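Local coordinates for protein N2152 (Neocallimastix frontalis, PDB 5U22) that is a family 39 glycoside hydrolase of a rumen anaerobic fungus, probably cleaving glycosidic bonds in rare arabinosyl substrates, at residues N323-V335 with S343-K355. Numbering follows the deposited sequence.
Sequences NENSKLIDGAASV and SFIFGGPNDGSVK
Ile329 fills the apolar centre, its CD1 4.0 Å from both Phe346 CD2 and Val354 CG2. CD1 meets the Phe346 ring at its edge, while CG2 bears on the CB of Asn350. With CG1 anti to the backbone N (chi1 -178°), the longer branch runs past the carbonyl of Gly347 to reach Phe346. On the same face, CD1 of Phe346 sits over the centre of the Phe344 ring, 3.4 Å above its plane, and Ala333 CB packs obliquely against Phe344. Gly331 lies opposite Phe346 with their CA atoms 4.0 Å apart, and Phe346 CB rests against Asp330 O. Beneath this apolar face, strands 330-336 and 341-347 pair as an antiparallel hairpin of the beta sandwich. Ala332 and Ile345 exchange two backbone hydrogen bonds, both 3.0 Å between N and O, and the Ser334–Ser343 and Asp330–Gly347 pairs each exchange two as well. Beyond the strands, Ile329 N donates to Pro349 O (2.8 Å) in the carbonyl plane, and the ring of Pro349 rests on the carbonyl of Lys327. Asn350 ND2 reaches back to Gly348 O (2.8 Å), while its OD1 accepts from Gly352 N in an Asx turn. At the polar edge, Asp330 OD1 accepts from Gly331 N and pairs with Arg270, while OD2 pairs with Arg267, both on helix 258-270. The two arginines probably keep Asp330 ionised, tying the hairpin's first strand through buried charge to a helix of the TIM barrel.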
loop_
_atom_site.group_PDB
_atom_site.type_symbol
_atom_site.label_atom_id
_atom_site.label_comp_id
_atom_site.label_asym_id
_atom_site.label_seq_id
_atom_site.Cartn_x
_atom_site.Cartn_y
_atom_site.Cartn_z
ATOM N N ASN A 323 -9.764 9.237 15.547
ATOM C CA ASN A 323 -8.392 9.563 15.926
ATOM C C ASN A 323 -7.418 8.803 15.037
ATOM O O ASN A 323 -7.188 7.607 15.252
ATOM C CB ASN A 323 -8.134 9.214 17.399
ATOM C CG ASN A 323 -6.704 9.539 17.841
ATOM O OD1 ASN A 323 -5.938 10.150 17.106
ATOM N ND2 ASN A 323 -6.354 9.137 19.055
ATOM N N GLU A 324 -6.862 9.470 14.023
ATOM C CA GLU A 324 -5.960 8.785 13.102
ATOM C C GLU A 324 -4.637 8.401 13.748
ATOM O O GLU A 324 -3.863 7.654 13.143
ATOM C CB GLU A 324 -5.676 9.650 11.875
ATOM C CG GLU A 324 -4.772 10.849 12.163
ATOM C CD GLU A 324 -4.005 11.287 10.929
ATOM O OE1 GLU A 324 -4.040 10.541 9.919
ATOM O OE2 GLU A 324 -3.373 12.370 10.967
ATOM N N ASN A 325 -4.350 8.900 14.944
ATOM C CA ASN A 325 -3.114 8.561 15.651
ATOM C C ASN A 325 -3.342 7.467 16.677
ATOM O O ASN A 325 -2.837 7.537 17.800
ATOM C CB ASN A 325 -2.534 9.806 16.310
ATOM C CG ASN A 325 -2.256 10.900 15.309
ATOM O OD1 ASN A 325 -1.447 10.725 14.403
ATOM N ND2 ASN A 325 -2.952 12.028 15.448
ATOM N N SER A 326 -4.097 6.440 16.301
ATOM C CA SER A 326 -4.527 5.376 17.199
ATOM C C SER A 326 -4.960 4.195 16.341
ATOM O O SER A 326 -4.850 4.235 15.114
ATOM C CB SER A 326 -5.684 5.836 18.084
ATOM O OG SER A 326 -6.878 5.846 17.315
ATOM N N LYS A 327 -5.487 3.155 16.984
ATOM C CA LYS A 327 -5.985 1.999 16.248
ATOM C C LYS A 327 -7.370 2.213 15.646
ATOM O O LYS A 327 -7.853 1.321 14.945
ATOM C CB LYS A 327 -6.015 0.772 17.162
ATOM C CG LYS A 327 -4.639 0.383 17.681
ATOM C CD LYS A 327 -4.688 -0.870 18.535
ATOM C CE LYS A 327 -3.289 -1.440 18.724
ATOM N NZ LYS A 327 -2.388 -0.457 19.387
ATOM N N LEU A 328 -8.010 3.364 15.874
ATOM C CA LEU A 328 -9.442 3.456 15.626
ATOM C C LEU A 328 -9.767 3.542 14.138
ATOM O O LEU A 328 -8.944 3.942 13.305
ATOM C CB LEU A 328 -10.058 4.657 16.351
ATOM C CG LEU A 328 -9.914 4.588 17.878
ATOM C CD1 LEU A 328 -10.576 5.780 18.551
ATOM C CD2 LEU A 328 -10.470 3.282 18.399
ATOM N N ILE A 329 -11.003 3.130 13.834
ATOM C CA ILE A 329 -11.656 3.150 12.527
ATOM C C ILE A 329 -11.302 4.388 11.703
ATOM O O ILE A 329 -11.250 5.508 12.217
ATOM C CB ILE A 329 -13.180 3.026 12.720
ATOM C CG1 ILE A 329 -13.924 3.000 11.378
ATOM C CG2 ILE A 329 -13.706 4.155 13.641
ATOM C CD1 ILE A 329 -15.308 2.448 11.528
ATOM N N ASP A 330 -11.054 4.182 10.413
ATOM C CA ASP A 330 -10.629 5.247 9.513
ATOM C C ASP A 330 -11.032 4.821 8.107
ATOM O O ASP A 330 -11.529 3.711 7.906
ATOM C CB ASP A 330 -9.122 5.474 9.643
ATOM C CG ASP A 330 -8.682 6.852 9.204
ATOM O OD1 ASP A 330 -9.431 7.552 8.487
ATOM O OD2 ASP A 330 -7.560 7.233 9.585
ATOM N N GLY A 331 -10.790 5.679 7.124
ATOM C CA GLY A 331 -11.153 5.289 5.771
ATOM C C GLY A 331 -10.876 6.376 4.757
ATOM O O GLY A 331 -10.238 7.388 5.052
ATOM N N ALA A 332 -11.376 6.148 3.542
ATOM C CA ALA A 332 -11.093 7.032 2.425
ATOM C C ALA A 332 -12.353 7.236 1.603
ATOM O O ALA A 332 -13.224 6.362 1.540
ATOM C CB ALA A 332 -9.978 6.471 1.528
ATOM N N ALA A 333 -12.430 8.389 0.948
ATOM C CA ALA A 333 -13.634 8.748 0.219
ATOM C C ALA A 333 -13.260 9.341 -1.124
ATOM O O ALA A 333 -12.250 10.041 -1.238
ATOM C CB ALA A 333 -14.484 9.747 1.002
ATOM N N SER A 334 -14.085 9.064 -2.136
ATOM C CA SER A 334 -13.869 9.611 -3.468
ATOM C C SER A 334 -15.153 10.260 -3.975
ATOM O O SER A 334 -16.265 9.865 -3.605
ATOM C CB SER A 334 -13.394 8.526 -4.446
ATOM O OG SER A 334 -14.406 7.554 -4.634
ATOM N N VAL A 335 -14.989 11.284 -4.807
ATOM C CA VAL A 335 -16.106 11.949 -5.470
ATOM C C VAL A 335 -15.797 12.000 -6.954
ATOM O O VAL A 335 -14.698 12.408 -7.342
ATOM C CB VAL A 335 -16.347 13.373 -4.937
ATOM C CG1 VAL A 335 -17.484 14.032 -5.723
ATOM C CG2 VAL A 335 -16.647 13.361 -3.454
ATOM N N SER A 343 -18.182 7.719 -2.938
ATOM C CA SER A 343 -17.911 6.433 -2.307
ATOM C C SER A 343 -17.071 6.652 -1.057
ATOM O O SER A 343 -16.068 7.364 -1.101
ATOM C CB SER A 343 -17.181 5.487 -3.260
ATOM O OG SER A 343 -16.924 4.238 -2.625
ATOM N N PHE A 344 -17.463 6.012 0.038
ATOM C CA PHE A 344 -16.769 6.112 1.320
ATOM C C PHE A 344 -16.574 4.697 1.842
ATOM O O PHE A 344 -17.559 3.994 2.090
ATOM C CB PHE A 344 -17.582 6.952 2.312
ATOM C CG PHE A 344 -16.928 7.109 3.663
ATOM C CD1 PHE A 344 -15.546 7.055 3.789
ATOM C CD2 PHE A 344 -17.691 7.321 4.801
ATOM C CE1 PHE A 344 -14.936 7.194 5.032
ATOM C CE2 PHE A 344 -17.082 7.473 6.050
ATOM C CZ PHE A 344 -15.702 7.407 6.153
ATOM N N ILE A 345 -15.317 4.263 1.975
ATOM C CA ILE A 345 -15.008 2.945 2.529
ATOM C C ILE A 345 -14.271 3.128 3.844
ATOM O O ILE A 345 -13.418 4.015 3.968
ATOM C CB ILE A 345 -14.190 2.073 1.550
ATOM C CG1 ILE A 345 -12.826 2.701 1.245
ATOM C CG2 ILE A 345 -14.951 1.882 0.255
ATOM C CD1 ILE A 345 -11.992 1.865 0.254
ATOM N N PHE A 346 -14.592 2.286 4.828
ATOM C CA PHE A 346 -14.051 2.501 6.161
ATOM C C PHE A 346 -14.153 1.212 6.965
ATOM O O PHE A 346 -14.864 0.272 6.603
ATOM C CB PHE A 346 -14.777 3.655 6.868
ATOM C CG PHE A 346 -16.278 3.516 6.880
ATOM C CD1 PHE A 346 -17.036 3.981 5.814
ATOM C CD2 PHE A 346 -16.931 2.930 7.958
ATOM C CE1 PHE A 346 -18.431 3.873 5.823
ATOM C CE2 PHE A 346 -18.314 2.820 7.984
ATOM C CZ PHE A 346 -19.067 3.281 6.913
ATOM N N GLY A 347 -13.436 1.187 8.079
ATOM C CA GLY A 347 -13.404 0.003 8.911
ATOM C C GLY A 347 -12.361 0.127 9.993
ATOM O O GLY A 347 -11.481 0.991 9.912
ATOM N N GLY A 348 -12.448 -0.724 11.004
ATOM C CA GLY A 348 -11.510 -0.703 12.101
ATOM C C GLY A 348 -12.189 -0.598 13.453
ATOM O O GLY A 348 -13.403 -0.365 13.552
ATOM N N PRO A 349 -11.395 -0.782 14.534
ATOM C CA PRO A 349 -11.910 -0.633 15.905
ATOM C C PRO A 349 -12.859 0.545 16.071
ATOM O O PRO A 349 -12.561 1.668 15.651
ATOM C CB PRO A 349 -10.627 -0.448 16.728
ATOM C CG PRO A 349 -9.619 -1.312 15.968
ATOM C CD PRO A 349 -9.964 -1.139 14.511
ATOM N N ASN A 350 -14.024 0.294 16.660
ATOM C CA ASN A 350 -15.030 1.339 16.795
ATOM C C ASN A 350 -15.970 0.972 17.936
ATOM O O ASN A 350 -15.909 -0.131 18.491
ATOM C CB ASN A 350 -15.803 1.538 15.482
ATOM C CG ASN A 350 -16.621 0.323 15.097
ATOM O OD1 ASN A 350 -17.702 0.088 15.640
ATOM N ND2 ASN A 350 -16.110 -0.459 14.148
ATOM N N ASP A 351 -16.861 1.909 18.264
ATOM C CA ASP A 351 -17.684 1.789 19.462
ATOM C C ASP A 351 -18.963 0.980 19.251
ATOM O O ASP A 351 -19.768 0.862 20.187
ATOM C CB ASP A 351 -18.016 3.183 20.009
ATOM C CG ASP A 351 -16.869 3.778 20.802
ATOM O OD1 ASP A 351 -15.908 3.035 21.115
ATOM O OD2 ASP A 351 -16.939 4.978 21.144
ATOM N N GLY A 352 -19.165 0.409 18.066
ATOM C CA GLY A 352 -20.270 -0.490 17.814
ATOM C C GLY A 352 -21.441 0.152 17.109
ATOM O O GLY A 352 -22.375 -0.562 16.717
ATOM N N SER A 353 -21.432 1.480 16.994
ATOM C CA SER A 353 -22.269 2.248 16.085
ATOM C C SER A 353 -21.356 3.180 15.307
ATOM O O SER A 353 -20.330 3.631 15.821
ATOM C CB SER A 353 -23.335 3.076 16.830
ATOM O OG SER A 353 -24.334 2.239 17.385
ATOM N N VAL A 354 -21.728 3.482 14.071
ATOM C CA VAL A 354 -20.987 4.435 13.258
ATOM C C VAL A 354 -21.946 5.478 12.699
ATOM O O VAL A 354 -23.034 5.147 12.219
ATOM C CB VAL A 354 -20.224 3.738 12.111
ATOM C CG1 VAL A 354 -19.677 4.777 11.124
ATOM C CG2 VAL A 354 -19.105 2.877 12.679
ATOM N N LYS A 355 -21.530 6.736 12.753
ATOM C CA LYS A 355 -22.239 7.845 12.131
ATOM C C LYS A 355 -21.303 8.436 11.090
ATOM O O LYS A 355 -20.248 8.984 11.437
ATOM C CB LYS A 355 -22.638 8.890 13.168
ATOM C CG LYS A 355 -23.508 10.018 12.645
ATOM C CD LYS A 355 -23.647 11.073 13.732
ATOM C CE LYS A 355 -24.701 12.110 13.399
ATOM N NZ LYS A 355 -24.825 13.121 14.509
#